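Local atomic coordinates of chromosome partition protein Smc (Pyrococcus furiosus, PDB entry 3KTA), a protein that binds and hydrolyses ATP, here through the N-terminal part of its ABC-type ATPase head, and is probably required for chromosome condensation and partitioning. Residues V20-S25 against S40-A45; A45-L50 against Y140-Q145; S61-L66 against I102-Y107. All coordinates share one frame; numbering follows the deposited sequence.

Interaction 1. Residues V20-S25 against S40-A45; sequences VVIPFS and SNIGDA. With MG (magnesium ion), chain F; AP5 (bis(adenosine)-5'-pentaphosphate), chain E.
Ile42 overlaps two side chains of residues 20-25, giving a different branch to each. Its CG1 lies 3.9 Å from CD1 of Ile22, the methyl at the end of that isoleucine's longer arm, and its own CD1 follows close behind. The other branch, CG2, comes up at the edge of the Phe24 ring, near the ring plane, 4.2 Å from CZ. Ile42 carries CG1 beside its backbone N (chi1 -60°) and CG2 anti to it, which splits the two branches between the two partners. Ile22 also belongs to the sheet, where its backbone pairs with Leu7, while Ile137 of the other chain packs on it.

The start of the helical segment, just before Ile42, is polar. Ser40 OG binds the magnesium ion at 2.1 Å, and Ser40 N donates a fairly straight hydrogen bond (163°) to AP5 O2D, a phosphate oxygen that is itself a magnesium ligand. The next amide, Asn41 N, reaches AP5 O1E at 2.7 Å, and Asn41 ND2 bonds to the ribose oxygen O4J at 3.0 Å with an angle of 146°. An alanine in place of Asn41 removes the carboxamide, and O4J and Ser14 OG would probably be left without their shared partner, the ribose freer to shift.

Both residues are part of the ATP-binding Walker A (P-loop) region of an ABC-type head, where successive amides near a helix start point at phosphate. The chemistry is thus divided along one short helical segment: no hydrogen bond joins it to residues 20-25, where the contact is wholly apolar and buried, whereas its start offers amides and a carboxamide to the anionic ligand and a hydroxyl to the magnesium ion, which probably offsets part of the ligand's charge.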
loop_
_atom_site.group_PDB
_atom_site.type_symbol
_atom_site.label_atom_id
_atom_site.label_comp_id
_atom_site.label_asym_id
_atom_site.label_seq_id
_atom_site.Cartn_x
_atom_site.Cartn_y
_atom_site.Cartn_z
ATOM N N VAL A 20 -1.174 4.739 21.214
ATOM C CA VAL A 20 -1.848 5.555 20.209
ATOM C C VAL A 20 -2.795 4.644 19.416
ATOM O O VAL A 20 -2.364 3.618 18.910
ATOM C CB VAL A 20 -0.815 6.178 19.217
ATOM C CG1 VAL A 20 -1.520 6.840 18.040
ATOM C CG2 VAL A 20 0.079 7.194 19.921
ATOM N N VAL A 21 -4.074 5.018 19.326
ATOM C CA VAL A 21 -5.064 4.287 18.530
ATOM C C VAL A 21 -5.274 4.970 17.183
ATOM O O VAL A 21 -5.531 6.169 17.124
ATOM C CB VAL A 21 -6.436 4.217 19.251
ATOM C CG1 VAL A 21 -7.480 3.515 18.381
ATOM C CG2 VAL A 21 -6.292 3.513 20.599
ATOM N N ILE A 22 -5.176 4.202 16.103
ATOM C CA ILE A 22 -5.369 4.746 14.765
ATOM C C ILE A 22 -6.425 3.936 14.018
ATOM O O ILE A 22 -6.154 2.806 13.601
ATOM C CB ILE A 22 -4.059 4.726 13.963
ATOM C CG1 ILE A 22 -2.928 5.392 14.753
ATOM C CG2 ILE A 22 -4.267 5.387 12.583
ATOM C CD1 ILE A 22 -1.585 5.363 14.034
ATOM N N PRO A 23 -7.634 4.500 13.853
ATOM C CA PRO A 23 -8.753 3.782 13.241
ATOM C C PRO A 23 -8.790 4.012 11.742
ATOM O O PRO A 23 -8.350 5.066 11.278
ATOM C CB PRO A 23 -9.975 4.454 13.869
ATOM C CG PRO A 23 -9.531 5.873 14.067
ATOM C CD PRO A 23 -8.019 5.870 14.240
ATOM N N PHE A 24 -9.321 3.043 11.004
ATOM C CA PHE A 24 -9.443 3.149 9.554
ATOM C C PHE A 24 -10.866 2.862 9.088
ATOM O O PHE A 24 -11.578 2.064 9.693
ATOM C CB PHE A 24 -8.500 2.169 8.859
ATOM C CG PHE A 24 -7.070 2.415 9.156
ATOM C CD1 PHE A 24 -6.390 3.451 8.534
ATOM C CD2 PHE A 24 -6.390 1.626 10.069
ATOM C CE1 PHE A 24 -5.048 3.700 8.816
ATOM C CE2 PHE A 24 -5.047 1.867 10.353
ATOM C CZ PHE A 24 -4.376 2.903 9.731
ATOM N N SER A 25 -11.286 3.516 8.010
ATOM C CA SER A 25 -12.531 3.144 7.352
ATOM C C SER A 25 -12.364 1.782 6.683
ATOM O O SER A 25 -11.286 1.459 6.214
ATOM C CB SER A 25 -12.888 4.178 6.277
ATOM O OG SER A 25 -13.984 3.715 5.504
ATOM N N SER A 40 4.413 8.235 7.157
ATOM C CA SER A 40 4.937 6.964 6.666
ATOM C C SER A 40 5.188 5.980 7.805
ATOM O O SER A 40 5.140 4.777 7.595
ATOM C CB SER A 40 6.216 7.159 5.875
ATOM O OG SER A 40 5.933 7.889 4.699
ATOM N N ASN A 41 5.486 6.498 8.989
ATOM C CA ASN A 41 5.672 5.633 10.161
ATOM C C ASN A 41 4.442 4.761 10.462
ATOM O O ASN A 41 4.569 3.669 11.017
ATOM C CB ASN A 41 6.053 6.465 11.395
ATOM C CG ASN A 41 7.476 6.987 11.335
ATOM O OD1 ASN A 41 8.287 6.550 10.513
ATOM N ND2 ASN A 41 7.789 7.921 12.226
ATOM N N ILE A 42 3.251 5.250 10.125
ATOM C CA ILE A 42 2.040 4.427 10.253
ATOM C C ILE A 42 2.098 3.223 9.314
ATOM O O ILE A 42 1.762 2.107 9.699
ATOM C CB ILE A 42 0.769 5.250 9.988
ATOM C CG1 ILE A 42 0.663 6.396 10.994
ATOM C CG2 ILE A 42 -0.473 4.347 10.001
ATOM C CD1 ILE A 42 -0.510 7.327 10.715
ATOM N N GLY A 43 2.528 3.445 8.076
ATOM C CA GLY A 43 2.794 2.349 7.171
ATOM C C GLY A 43 3.828 1.401 7.742
ATOM O O GLY A 43 3.700 0.188 7.603
ATOM N N ASP A 44 4.863 1.944 8.383
ATOM C CA ASP A 44 5.896 1.074 8.935
ATOM C C ASP A 44 5.347 0.217 10.079
ATOM O O ASP A 44 5.802 -0.919 10.273
ATOM C CB ASP A 44 7.108 1.886 9.405
ATOM C CG ASP A 44 7.825 2.566 8.261
ATOM O OD1 ASP A 44 7.775 2.029 7.134
ATOM O OD2 ASP A 44 8.427 3.635 8.494
ATOM N N ALA A 45 4.369 0.752 10.808
ATOM C CA ALA A 45 3.710 -0.015 11.876
ATOM C C ALA A 45 3.016 -1.236 11.289
ATOM O O ALA A 45 3.032 -2.320 11.879
ATOM C CB ALA A 45 2.728 0.864 12.650
HETATM MG MG MG F . 6.548 9.866 4.288
HETATM P PA AP5 E . 13.027 13.350 4.765
HETATM O O1A AP5 E . 13.330 14.779 5.167
HETATM O O2A AP5 E . 13.960 12.362 5.416
HETATM O O3A AP5 E . 11.523 12.903 5.174
HETATM P PB AP5 E . 10.263 13.865 5.065
HETATM O O1B AP5 E . 10.372 14.732 3.827
HETATM O O2B AP5 E . 10.003 14.616 6.342
HETATM O O3B AP5 E . 9.258 12.619 4.871
HETATM P PG AP5 E . 7.705 12.824 4.862
HETATM O O1G AP5 E . 7.384 14.248 4.453
HETATM O O2G AP5 E . 7.167 11.801 3.912
HETATM O O3G AP5 E . 7.344 12.659 6.392
HETATM P PD AP5 E . 6.322 11.664 7.089
HETATM O O1D AP5 E . 5.109 12.421 7.536
HETATM O O2D AP5 E . 6.043 10.429 6.268
HETATM O O3D AP5 E . 7.198 11.324 8.402
HETATM P PE AP5 E . 7.785 9.873 8.810
HETATM O O1E AP5 E . 6.604 8.967 9.071
HETATM O O2E AP5 E . 8.793 9.411 7.820
HETATM O O5F AP5 E . 12.997 13.196 3.162
HETATM C C5F AP5 E . 14.147 13.010 2.358
HETATM C C4F AP5 E . 13.789 12.915 0.874
HETATM O O4F AP5 E . 13.220 11.643 0.614
HETATM C C3F AP5 E . 12.744 13.932 0.437
HETATM O O3F AP5 E . 12.843 14.130 -0.959
HETATM C C2F AP5 E . 11.447 13.202 0.705
HETATM O O2F AP5 E . 10.410 13.644 -0.144
HETATM C C1F AP5 E . 11.816 11.751 0.431
HETATM N N9A AP5 E . 11.209 10.824 1.399
HETATM C C8A AP5 E . 10.660 11.132 2.614
HETATM N N7A AP5 E . 10.249 9.985 3.198
HETATM C C5A AP5 E . 10.523 8.952 2.370
HETATM C C6A AP5 E . 10.302 7.586 2.471
HETATM N N6A AP5 E . 9.589 7.089 3.485
HETATM N N1A AP5 E . 10.699 6.771 1.439
HETATM C C2A AP5 E . 11.316 7.300 0.319
HETATM N N3A AP5 E . 11.532 8.657 0.218
HETATM C C4A AP5 E . 11.133 9.469 1.230
HETATM O O5J AP5 E . 8.412 10.281 10.234
HETATM C C5J AP5 E . 9.708 10.843 10.322
HETATM C C4J AP5 E . 9.930 11.205 11.779
HETATM O O4J AP5 E . 9.895 10.011 12.558
HETATM C C3J AP5 E . 11.312 11.835 11.988
HETATM O O3J AP5 E . 11.172 12.978 12.797
HETATM C C2J AP5 E . 12.050 10.752 12.736
HETATM O O2J AP5 E . 13.098 11.258 13.546
HETATM C C1J AP5 E . 10.924 10.091 13.518
HETATM N N9B AP5 E . 11.364 8.781 14.014
HETATM C C8B AP5 E . 11.700 7.651 13.319
HETATM N N7B AP5 E . 12.066 6.695 14.204
HETATM C C5B AP5 E . 11.968 7.219 15.451
HETATM C C6B AP5 E . 12.221 6.709 16.718
HETATM N N6B AP5 E . 12.766 5.505 16.859
HETATM N N1B AP5 E . 12.020 7.518 17.804
HETATM C C2B AP5 E . 11.582 8.819 17.677
HETATM N N3B AP5 E . 11.334 9.319 16.415
HETATM C C4B AP5 E . 11.532 8.526 15.340
HETATM O O HOH W 1 8.488 9.345 5.147
HETATM O O HOH W 2 4.635 10.187 3.515
#

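Interaction 2. Residues A45-L50 against Y140-Q145; sequences AILFVL and YNIVLQ. With MG (magnesium ion), chain F; AP5 (bis(adenosine)-5'-pentaphosphate), chain E.
What stands out is that a purely hydrophobic contact, resting almost wholly on Leu47, runs directly into a magnesium ligand: Leu144 touches Leu47, and the next residue, Gln145, coordinates the metal. The two methyls of Leu47 have separate partners. CD1 meets the end of Leu144 tip to tip, 3.8 Å from CD2 and only slightly farther from CD1 of that leucine. CD2 lies 4.1 Å from Ile142 CG2, and here the side chains slide past each other in opposite directions. Ile142 has CG2 anti to its backbone N and CG1 beside it (chi1 -70°); CG2 makes the closest touch, on Leu47 CD2, while the longer arm of CG1 and CD1 also faces the helix at slightly greater distance.

Gln145 turns to the nucleotide site instead. Its CG is anti to the backbone N (chi1 -173°) and the chain stays extended beyond, carrying OE1 to 2.1 Å from the magnesium ion. The same carboxamide uses NE2 to donate to AP5 O2G at 3.2 Å, a bent bond of 142° to another magnesium ligand. Its aliphatic part lies against the adenine, with CB 3.5 Å from AP5 N1A. A glutamine that binds the metal here matches the Q-loop of ABC ATPases.

Outside the pair, Ile142 and Val143 form a parallel beta ladder with a strand of the other chain, which carries the sheet across the interface, and Ile142 O accepts a hydrogen bond from Lys150.

No polar atom joins residues 45-50 to residues 140-145, so their fit depends on the shape of three aliphatic side chains, two of them buried. The polar work falls to one carboxamide: its oxygen serves the cation and its nitrogen the phosphate, which probably fixes which way round the group is turned.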
loop_
_atom_site.group_PDB
_atom_site.type_symbol
_atom_site.label_atom_id
_atom_site.label_comp_id
_atom_site.label_asym_id
_atom_site.label_seq_id
_atom_site.Cartn_x
_atom_site.Cartn_y
_atom_site.Cartn_z
ATOM N N ALA A 45 4.369 0.752 10.808
ATOM C CA ALA A 45 3.710 -0.015 11.876
ATOM C C ALA A 45 3.016 -1.236 11.289
ATOM O O ALA A 45 3.032 -2.320 11.879
ATOM C CB ALA A 45 2.728 0.864 12.650
ATOM N N ILE A 46 2.422 -1.071 10.116
ATOM C CA ILE A 46 1.781 -2.184 9.423
ATOM C C ILE A 46 2.810 -3.221 8.954
ATOM O O ILE A 46 2.633 -4.415 9.183
ATOM C CB ILE A 46 0.920 -1.689 8.254
ATOM C CG1 ILE A 46 -0.203 -0.797 8.794
ATOM C CG2 ILE A 46 0.388 -2.886 7.429
ATOM C CD1 ILE A 46 -0.973 -0.058 7.704
ATOM N N LEU A 47 3.886 -2.768 8.312
ATOM C CA LEU A 47 4.954 -3.680 7.910
ATOM C C LEU A 47 5.471 -4.480 9.113
ATOM O O LEU A 47 5.714 -5.703 9.030
ATOM C CB LEU A 47 6.125 -2.893 7.313
ATOM C CG LEU A 47 5.851 -2.208 5.975
ATOM C CD1 LEU A 47 7.100 -1.471 5.500
ATOM C CD2 LEU A 47 5.416 -3.222 4.955
ATOM N N PHE A 48 5.649 -3.775 10.226
ATOM C CA PHE A 48 6.230 -4.364 11.436
ATOM C C PHE A 48 5.339 -5.448 12.023
ATOM O O PHE A 48 5.791 -6.574 12.277
ATOM C CB PHE A 48 6.448 -3.253 12.462
ATOM C CG PHE A 48 6.924 -3.734 13.801
ATOM C CD1 PHE A 48 8.237 -4.127 13.981
ATOM C CD2 PHE A 48 6.062 -3.745 14.885
ATOM C CE1 PHE A 48 8.682 -4.551 15.239
ATOM C CE2 PHE A 48 6.503 -4.155 16.137
ATOM C CZ PHE A 48 7.811 -4.553 16.303
ATOM N N VAL A 49 4.071 -5.113 12.234
ATOM C CA VAL A 49 3.165 -6.049 12.906
ATOM C C VAL A 49 2.854 -7.270 12.039
ATOM O O VAL A 49 2.532 -8.342 12.564
ATOM C CB VAL A 49 1.875 -5.342 13.384
ATOM C CG1 VAL A 49 0.988 -4.965 12.196
ATOM C CG2 VAL A 49 1.132 -6.227 14.395
ATOM N N LEU A 50 2.989 -7.129 10.721
ATOM C CA LEU A 50 2.745 -8.239 9.799
ATOM C C LEU A 50 4.001 -9.075 9.568
ATOM O O LEU A 50 4.044 -9.932 8.679
ATOM C CB LEU A 50 2.189 -7.730 8.462
ATOM C CG LEU A 50 0.857 -6.989 8.565
ATOM C CD1 LEU A 50 0.372 -6.561 7.173
ATOM C CD2 LEU A 50 -0.199 -7.820 9.284
ATOM N N TYR A 140 2.394 -6.888 -3.480
ATOM C CA TYR A 140 2.279 -5.843 -4.500
ATOM C C TYR A 140 1.302 -4.758 -4.028
ATOM O O TYR A 140 1.268 -3.656 -4.573
ATOM C CB TYR A 140 1.758 -6.412 -5.831
ATOM C CG TYR A 140 0.243 -6.584 -5.843
ATOM C CD1 TYR A 140 -0.345 -7.677 -5.228
ATOM C CD2 TYR A 140 -0.588 -5.644 -6.451
ATOM C CE1 TYR A 140 -1.722 -7.833 -5.214
ATOM C CE2 TYR A 140 -1.967 -5.789 -6.440
ATOM C CZ TYR A 140 -2.524 -6.889 -5.819
ATOM O OH TYR A 140 -3.888 -7.054 -5.787
ATOM N N ASN A 141 0.481 -5.105 -3.044
ATOM C CA ASN A 141 -0.585 -4.217 -2.577
ATOM C C ASN A 141 -0.087 -3.172 -1.600
ATOM O O ASN A 141 -0.831 -2.270 -1.207
ATOM C CB ASN A 141 -1.724 -5.020 -1.919
ATOM C CG ASN A 141 -1.232 -5.902 -0.781
ATOM O OD1 ASN A 141 -0.403 -6.783 -1.001
ATOM N ND2 ASN A 141 -1.739 -5.668 0.439
ATOM N N ILE A 142 1.161 -3.312 -1.182
ATOM C CA ILE A 142 1.761 -2.321 -0.293
ATOM C C ILE A 142 2.754 -1.513 -1.116
ATOM O O ILE A 142 3.723 -2.051 -1.637
ATOM C CB ILE A 142 2.384 -2.985 0.963
ATOM C CG1 ILE A 142 1.265 -3.519 1.884
ATOM C CG2 ILE A 142 3.276 -2.001 1.720
ATOM C CD1 ILE A 142 1.769 -4.259 3.114
ATOM N N VAL A 143 2.480 -0.223 -1.297
ATOM C CA VAL A 143 3.351 0.612 -2.118
ATOM C C VAL A 143 3.953 1.719 -1.269
ATOM O O VAL A 143 3.290 2.722 -0.958
ATOM C CB VAL A 143 2.601 1.224 -3.325
ATOM C CG1 VAL A 143 3.571 2.021 -4.204
ATOM C CG2 VAL A 143 1.888 0.126 -4.144
ATOM N N LEU A 144 5.209 1.530 -0.869
ATOM C CA LEU A 144 5.865 2.449 0.059
ATOM C C LEU A 144 6.253 3.740 -0.652
ATOM O O LEU A 144 6.236 3.815 -1.888
ATOM C CB LEU A 144 7.092 1.788 0.698
ATOM C CG LEU A 144 6.807 0.458 1.415
ATOM C CD1 LEU A 144 8.111 -0.174 1.861
ATOM C CD2 LEU A 144 5.840 0.657 2.584
ATOM N N GLN A 145 6.592 4.753 0.132
ATOM C CA GLN A 145 6.883 6.065 -0.436
ATOM C C GLN A 145 7.982 5.974 -1.498
ATOM O O GLN A 145 9.027 5.353 -1.282
ATOM C CB GLN A 145 7.277 7.033 0.669
ATOM C CG GLN A 145 7.426 8.476 0.166
ATOM C CD GLN A 145 7.396 9.486 1.294
ATOM O OE1 GLN A 145 7.198 9.136 2.453
ATOM N NE2 GLN A 145 7.605 10.757 0.961
HETATM MG MG MG F . 6.548 9.866 4.288
HETATM P PA AP5 E . 13.027 13.350 4.765
HETATM O O1A AP5 E . 13.330 14.779 5.167
HETATM O O2A AP5 E . 13.960 12.362 5.416
HETATM O O3A AP5 E . 11.523 12.903 5.174
HETATM P PB AP5 E . 10.263 13.865 5.065
HETATM O O1B AP5 E . 10.372 14.732 3.827
HETATM O O2B AP5 E . 10.003 14.616 6.342
HETATM O O3B AP5 E . 9.258 12.619 4.871
HETATM P PG AP5 E . 7.705 12.824 4.862
HETATM O O1G AP5 E . 7.384 14.248 4.453
HETATM O O2G AP5 E . 7.167 11.801 3.912
HETATM O O3G AP5 E . 7.344 12.659 6.392
HETATM P PD AP5 E . 6.322 11.664 7.089
HETATM O O1D AP5 E . 5.109 12.421 7.536
HETATM O O2D AP5 E . 6.043 10.429 6.268
HETATM O O3D AP5 E . 7.198 11.324 8.402
HETATM P PE AP5 E . 7.785 9.873 8.810
HETATM O O1E AP5 E . 6.604 8.967 9.071
HETATM O O2E AP5 E . 8.793 9.411 7.820
HETATM O O5F AP5 E . 12.997 13.196 3.162
HETATM C C5F AP5 E . 14.147 13.010 2.358
HETATM C C4F AP5 E . 13.789 12.915 0.874
HETATM O O4F AP5 E . 13.220 11.643 0.614
HETATM C C3F AP5 E . 12.744 13.932 0.437
HETATM O O3F AP5 E . 12.843 14.130 -0.959
HETATM C C2F AP5 E . 11.447 13.202 0.705
HETATM O O2F AP5 E . 10.410 13.644 -0.144
HETATM C C1F AP5 E . 11.816 11.751 0.431
HETATM N N9A AP5 E . 11.209 10.824 1.399
HETATM C C8A AP5 E . 10.660 11.132 2.614
HETATM N N7A AP5 E . 10.249 9.985 3.198
HETATM C C5A AP5 E . 10.523 8.952 2.370
HETATM C C6A AP5 E . 10.302 7.586 2.471
HETATM N N6A AP5 E . 9.589 7.089 3.485
HETATM N N1A AP5 E . 10.699 6.771 1.439
HETATM C C2A AP5 E . 11.316 7.300 0.319
HETATM N N3A AP5 E . 11.532 8.657 0.218
HETATM C C4A AP5 E . 11.133 9.469 1.230
HETATM O O5J AP5 E . 8.412 10.281 10.234
HETATM C C5J AP5 E . 9.708 10.843 10.322
HETATM C C4J AP5 E . 9.930 11.205 11.779
HETATM O O4J AP5 E . 9.895 10.011 12.558
HETATM C C3J AP5 E . 11.312 11.835 11.988
HETATM O O3J AP5 E . 11.172 12.978 12.797
HETATM C C2J AP5 E . 12.050 10.752 12.736
HETATM O O2J AP5 E . 13.098 11.258 13.546
HETATM C C1J AP5 E . 10.924 10.091 13.518
HETATM N N9B AP5 E . 11.364 8.781 14.014
HETATM C C8B AP5 E . 11.700 7.651 13.319
HETATM N N7B AP5 E . 12.066 6.695 14.204
HETATM C C5B AP5 E . 11.968 7.219 15.451
HETATM C C6B AP5 E . 12.221 6.709 16.718
HETATM N N6B AP5 E . 12.766 5.505 16.859
HETATM N N1B AP5 E . 12.020 7.518 17.804
HETATM C C2B AP5 E . 11.582 8.819 17.677
HETATM N N3B AP5 E . 11.334 9.319 16.415
HETATM C C4B AP5 E . 11.532 8.526 15.340
HETATM O O HOH W 1 8.488 9.345 5.147
HETATM O O HOH W 2 4.635 10.187 3.515
#

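Interaction 3. Residues S61-L66 against I102-Y107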
loop_
_atom_site.group_PDB
_atom_site.type_symbol
_atom_site.label_atom_id
_atom_site.label_comp_id
_atom_site.label_asym_id
_atom_site.label_seq_id
_atom_site.Cartn_x
_atom_site.Cartn_y
_atom_site.Cartn_z
ATOM N N SER A 61 18.249 1.118 10.905
ATOM C CA SER A 61 19.499 0.381 10.728
ATOM C C SER A 61 19.339 -1.025 11.285
ATOM O O SER A 61 19.760 -2.005 10.669
ATOM C CB SER A 61 20.667 1.096 11.413
ATOM N N ARG A 62 18.733 -1.117 12.462
ATOM C CA ARG A 62 18.367 -2.411 13.023
ATOM C C ARG A 62 16.985 -2.299 13.643
ATOM O O ARG A 62 16.499 -1.200 13.900
ATOM C CB ARG A 62 19.387 -2.883 14.066
ATOM C CG ARG A 62 19.408 -2.046 15.326
ATOM C CD ARG A 62 20.502 -0.992 15.283
ATOM N N ILE A 63 16.357 -3.439 13.890
ATOM C CA ILE A 63 14.967 -3.457 14.334
ATOM C C ILE A 63 14.727 -2.719 15.661
ATOM O O ILE A 63 13.686 -2.101 15.845
ATOM C CB ILE A 63 14.428 -4.901 14.414
ATOM C CG1 ILE A 63 12.909 -4.915 14.208
ATOM C CG2 ILE A 63 14.854 -5.563 15.722
ATOM C CD1 ILE A 63 12.511 -4.595 12.782
ATOM N N SER A 64 15.693 -2.751 16.577
ATOM C CA SER A 64 15.536 -2.047 17.849
ATOM C C SER A 64 15.460 -0.525 17.681
ATOM O O SER A 64 14.969 0.186 18.573
ATOM C CB SER A 64 16.661 -2.416 18.823
ATOM O OG SER A 64 17.931 -2.124 18.267
ATOM N N ASP A 65 15.938 -0.029 16.539
ATOM C CA ASP A 65 15.904 1.402 16.242
ATOM C C ASP A 65 14.476 1.892 16.032
ATOM O O ASP A 65 14.232 3.098 15.929
ATOM C CB ASP A 65 16.732 1.716 14.997
ATOM C CG ASP A 65 18.233 1.577 15.234
ATOM O OD1 ASP A 65 18.682 1.779 16.381
ATOM O OD2 ASP A 65 18.960 1.278 14.263
ATOM N N LEU A 66 13.534 0.954 15.970
ATOM C CA LEU A 66 12.121 1.287 15.858
ATOM C C LEU A 66 11.533 1.738 17.191
ATOM O O LEU A 66 10.386 2.179 17.265
ATOM C CB LEU A 66 11.347 0.081 15.337
ATOM C CG LEU A 66 11.655 -0.377 13.914
ATOM C CD1 LEU A 66 10.837 -1.612 13.594
ATOM C CD2 LEU A 66 11.358 0.732 12.909
ATOM N N ILE A 102 -3.468 -9.292 15.868
ATOM C CA ILE A 102 -2.071 -9.685 15.863
ATOM C C ILE A 102 -1.258 -8.591 16.552
ATOM O O ILE A 102 -1.480 -7.403 16.313
ATOM C CB ILE A 102 -1.560 -9.909 14.434
ATOM C CG1 ILE A 102 -2.284 -11.095 13.789
ATOM C CG2 ILE A 102 -0.065 -10.125 14.429
ATOM C CD1 ILE A 102 -2.029 -11.222 12.289
ATOM N N ARG A 103 -0.343 -8.991 17.433
ATOM C CA ARG A 103 0.487 -8.029 18.153
ATOM C C ARG A 103 1.937 -8.459 18.039
ATOM O O ARG A 103 2.241 -9.649 18.116
ATOM C CB ARG A 103 0.086 -7.949 19.635
ATOM C CG ARG A 103 0.956 -7.011 20.457
ATOM C CD ARG A 103 0.192 -6.460 21.658
ATOM N NE ARG A 103 -0.321 -7.514 22.527
ATOM C CZ ARG A 103 0.260 -7.897 23.662
ATOM N NH1 ARG A 103 1.388 -7.323 24.067
ATOM N NH2 ARG A 103 -0.290 -8.863 24.393
ATOM N N ARG A 104 2.823 -7.486 17.847
ATOM C CA ARG A 104 4.254 -7.731 17.830
ATOM C C ARG A 104 4.935 -6.727 18.742
ATOM O O ARG A 104 4.640 -5.526 18.705
ATOM C CB ARG A 104 4.837 -7.607 16.421
ATOM C CG ARG A 104 6.306 -7.961 16.360
ATOM C CD ARG A 104 6.899 -7.661 14.990
ATOM N NE ARG A 104 8.336 -7.940 14.925
ATOM C CZ ARG A 104 9.054 -7.852 13.811
ATOM N NH1 ARG A 104 8.466 -7.488 12.674
ATOM N NH2 ARG A 104 10.361 -8.122 13.824
ATOM N N ARG A 105 5.856 -7.221 19.557
ATOM C CA ARG A 105 6.616 -6.345 20.437
ATOM C C ARG A 105 8.098 -6.617 20.202
ATOM O O ARG A 105 8.520 -7.770 20.183
ATOM C CB ARG A 105 6.235 -6.619 21.898
ATOM C CG ARG A 105 7.012 -5.812 22.913
ATOM C CD ARG A 105 6.648 -6.232 24.333
ATOM N NE ARG A 105 5.283 -5.887 24.707
ATOM C CZ ARG A 105 4.781 -6.083 25.923
ATOM N NH1 ARG A 105 5.537 -6.631 26.859
ATOM N NH2 ARG A 105 3.529 -5.746 26.199
ATOM N N VAL A 106 8.888 -5.566 19.997
ATOM C CA VAL A 106 10.332 -5.735 19.858
ATOM C C VAL A 106 11.048 -5.064 21.024
ATOM O O VAL A 106 10.683 -3.969 21.439
ATOM C CB VAL A 106 10.870 -5.157 18.530
ATOM C CG1 VAL A 106 10.654 -3.653 18.478
ATOM C CG2 VAL A 106 12.342 -5.490 18.371
ATOM N N TYR A 107 12.077 -5.730 21.538
ATOM C CA TYR A 107 12.838 -5.231 22.675
ATOM C C TYR A 107 14.167 -4.621 22.251
ATOM O O TYR A 107 14.631 -4.847 21.138
ATOM C CB TYR A 107 13.078 -6.369 23.671
ATOM C CG TYR A 107 11.827 -6.775 24.404
ATOM C CD1 TYR A 107 10.987 -7.758 23.897
ATOM C CD2 TYR A 107 11.467 -6.157 25.591
ATOM C CE1 TYR A 107 9.835 -8.125 24.571
ATOM C CE2 TYR A 107 10.325 -6.516 26.270
ATOM C CZ TYR A 107 9.510 -7.503 25.756
ATOM O OH TYR A 107 8.370 -7.858 26.439
#
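The loop between helix 39-49 and strand 80-87 meets the end of strand 99-106 here, an inner strand of the antiparallel sheet of the ATPase head. Residues 63-66 form a short 3-10 turn, and Ile63 is its main point of contact. The side chains of Ile63 and Val106 cross obliquely, Ile63 CG2 lying 3.7 Å from Val106 CG2. The other branch, Ile63 CG1, sits anti to the backbone N (chi1 -153°) and approaches the guanidinium of Arg104 obliquely, 4.1 Å from NH2. Next along the turn, Ser64 brings its CB to 3.9 Å from the carbonyl oxygen of Tyr107.

No hydrogen bond passes between the two segments; the polar groups are held within each one or elsewhere. Arg62 N donates to Asp65 OD2 at 3.0 Å, from well above the carboxylate plane, and Asp65 N returns a bond to Arg62 O at 2.9 Å, so Arg62 and Asp65 are joined by two reciprocal bonds. On the strand, Arg105 NH1 bonds to Tyr107 OH at 3.1 Å, nearly straight at 167° and close to the guanidinium plane. Arg104 reaches toward Ile63, its chain extended from CG to NE: NH1 takes the carbonyl oxygens of Gly52 and Phe48, and NE bonds to Ser112 OG.

Val106 also packs on Phe48 of the helix, and Asp65 O makes a weak hydrogen bond to N6B of AP5. A short turn laid by one isoleucine on a strand end, beside the P-loop helix, thus joins the nucleotide-side loop to the antiparallel beta subdomain of an ABC-type ATPase head.

Helix 39-49 is common to interactions 1 and 2, which share Ala45 and have centres 11 Å apart. They converge on one magnesium ion, where Ser40 OG and Gln145 OE1 lie 2.9 Å from each other, and both touch AP5. Interaction 3, its centre about 14 Å from that of interaction 2, is nested in the chain loop that interaction 2 closes. It packs on the same helix, with Phe48 CD1 3.6 Å from Leu66 CD1 and Val49 CG2 3.4 Å from Ile102 O, and it reaches the ligand through Asp65 and Leu66, which belong to the AP5 pocket. Interactions 1 and 3 do not touch, their nearest atoms being about 6 Å apart, but both reach the same sheet.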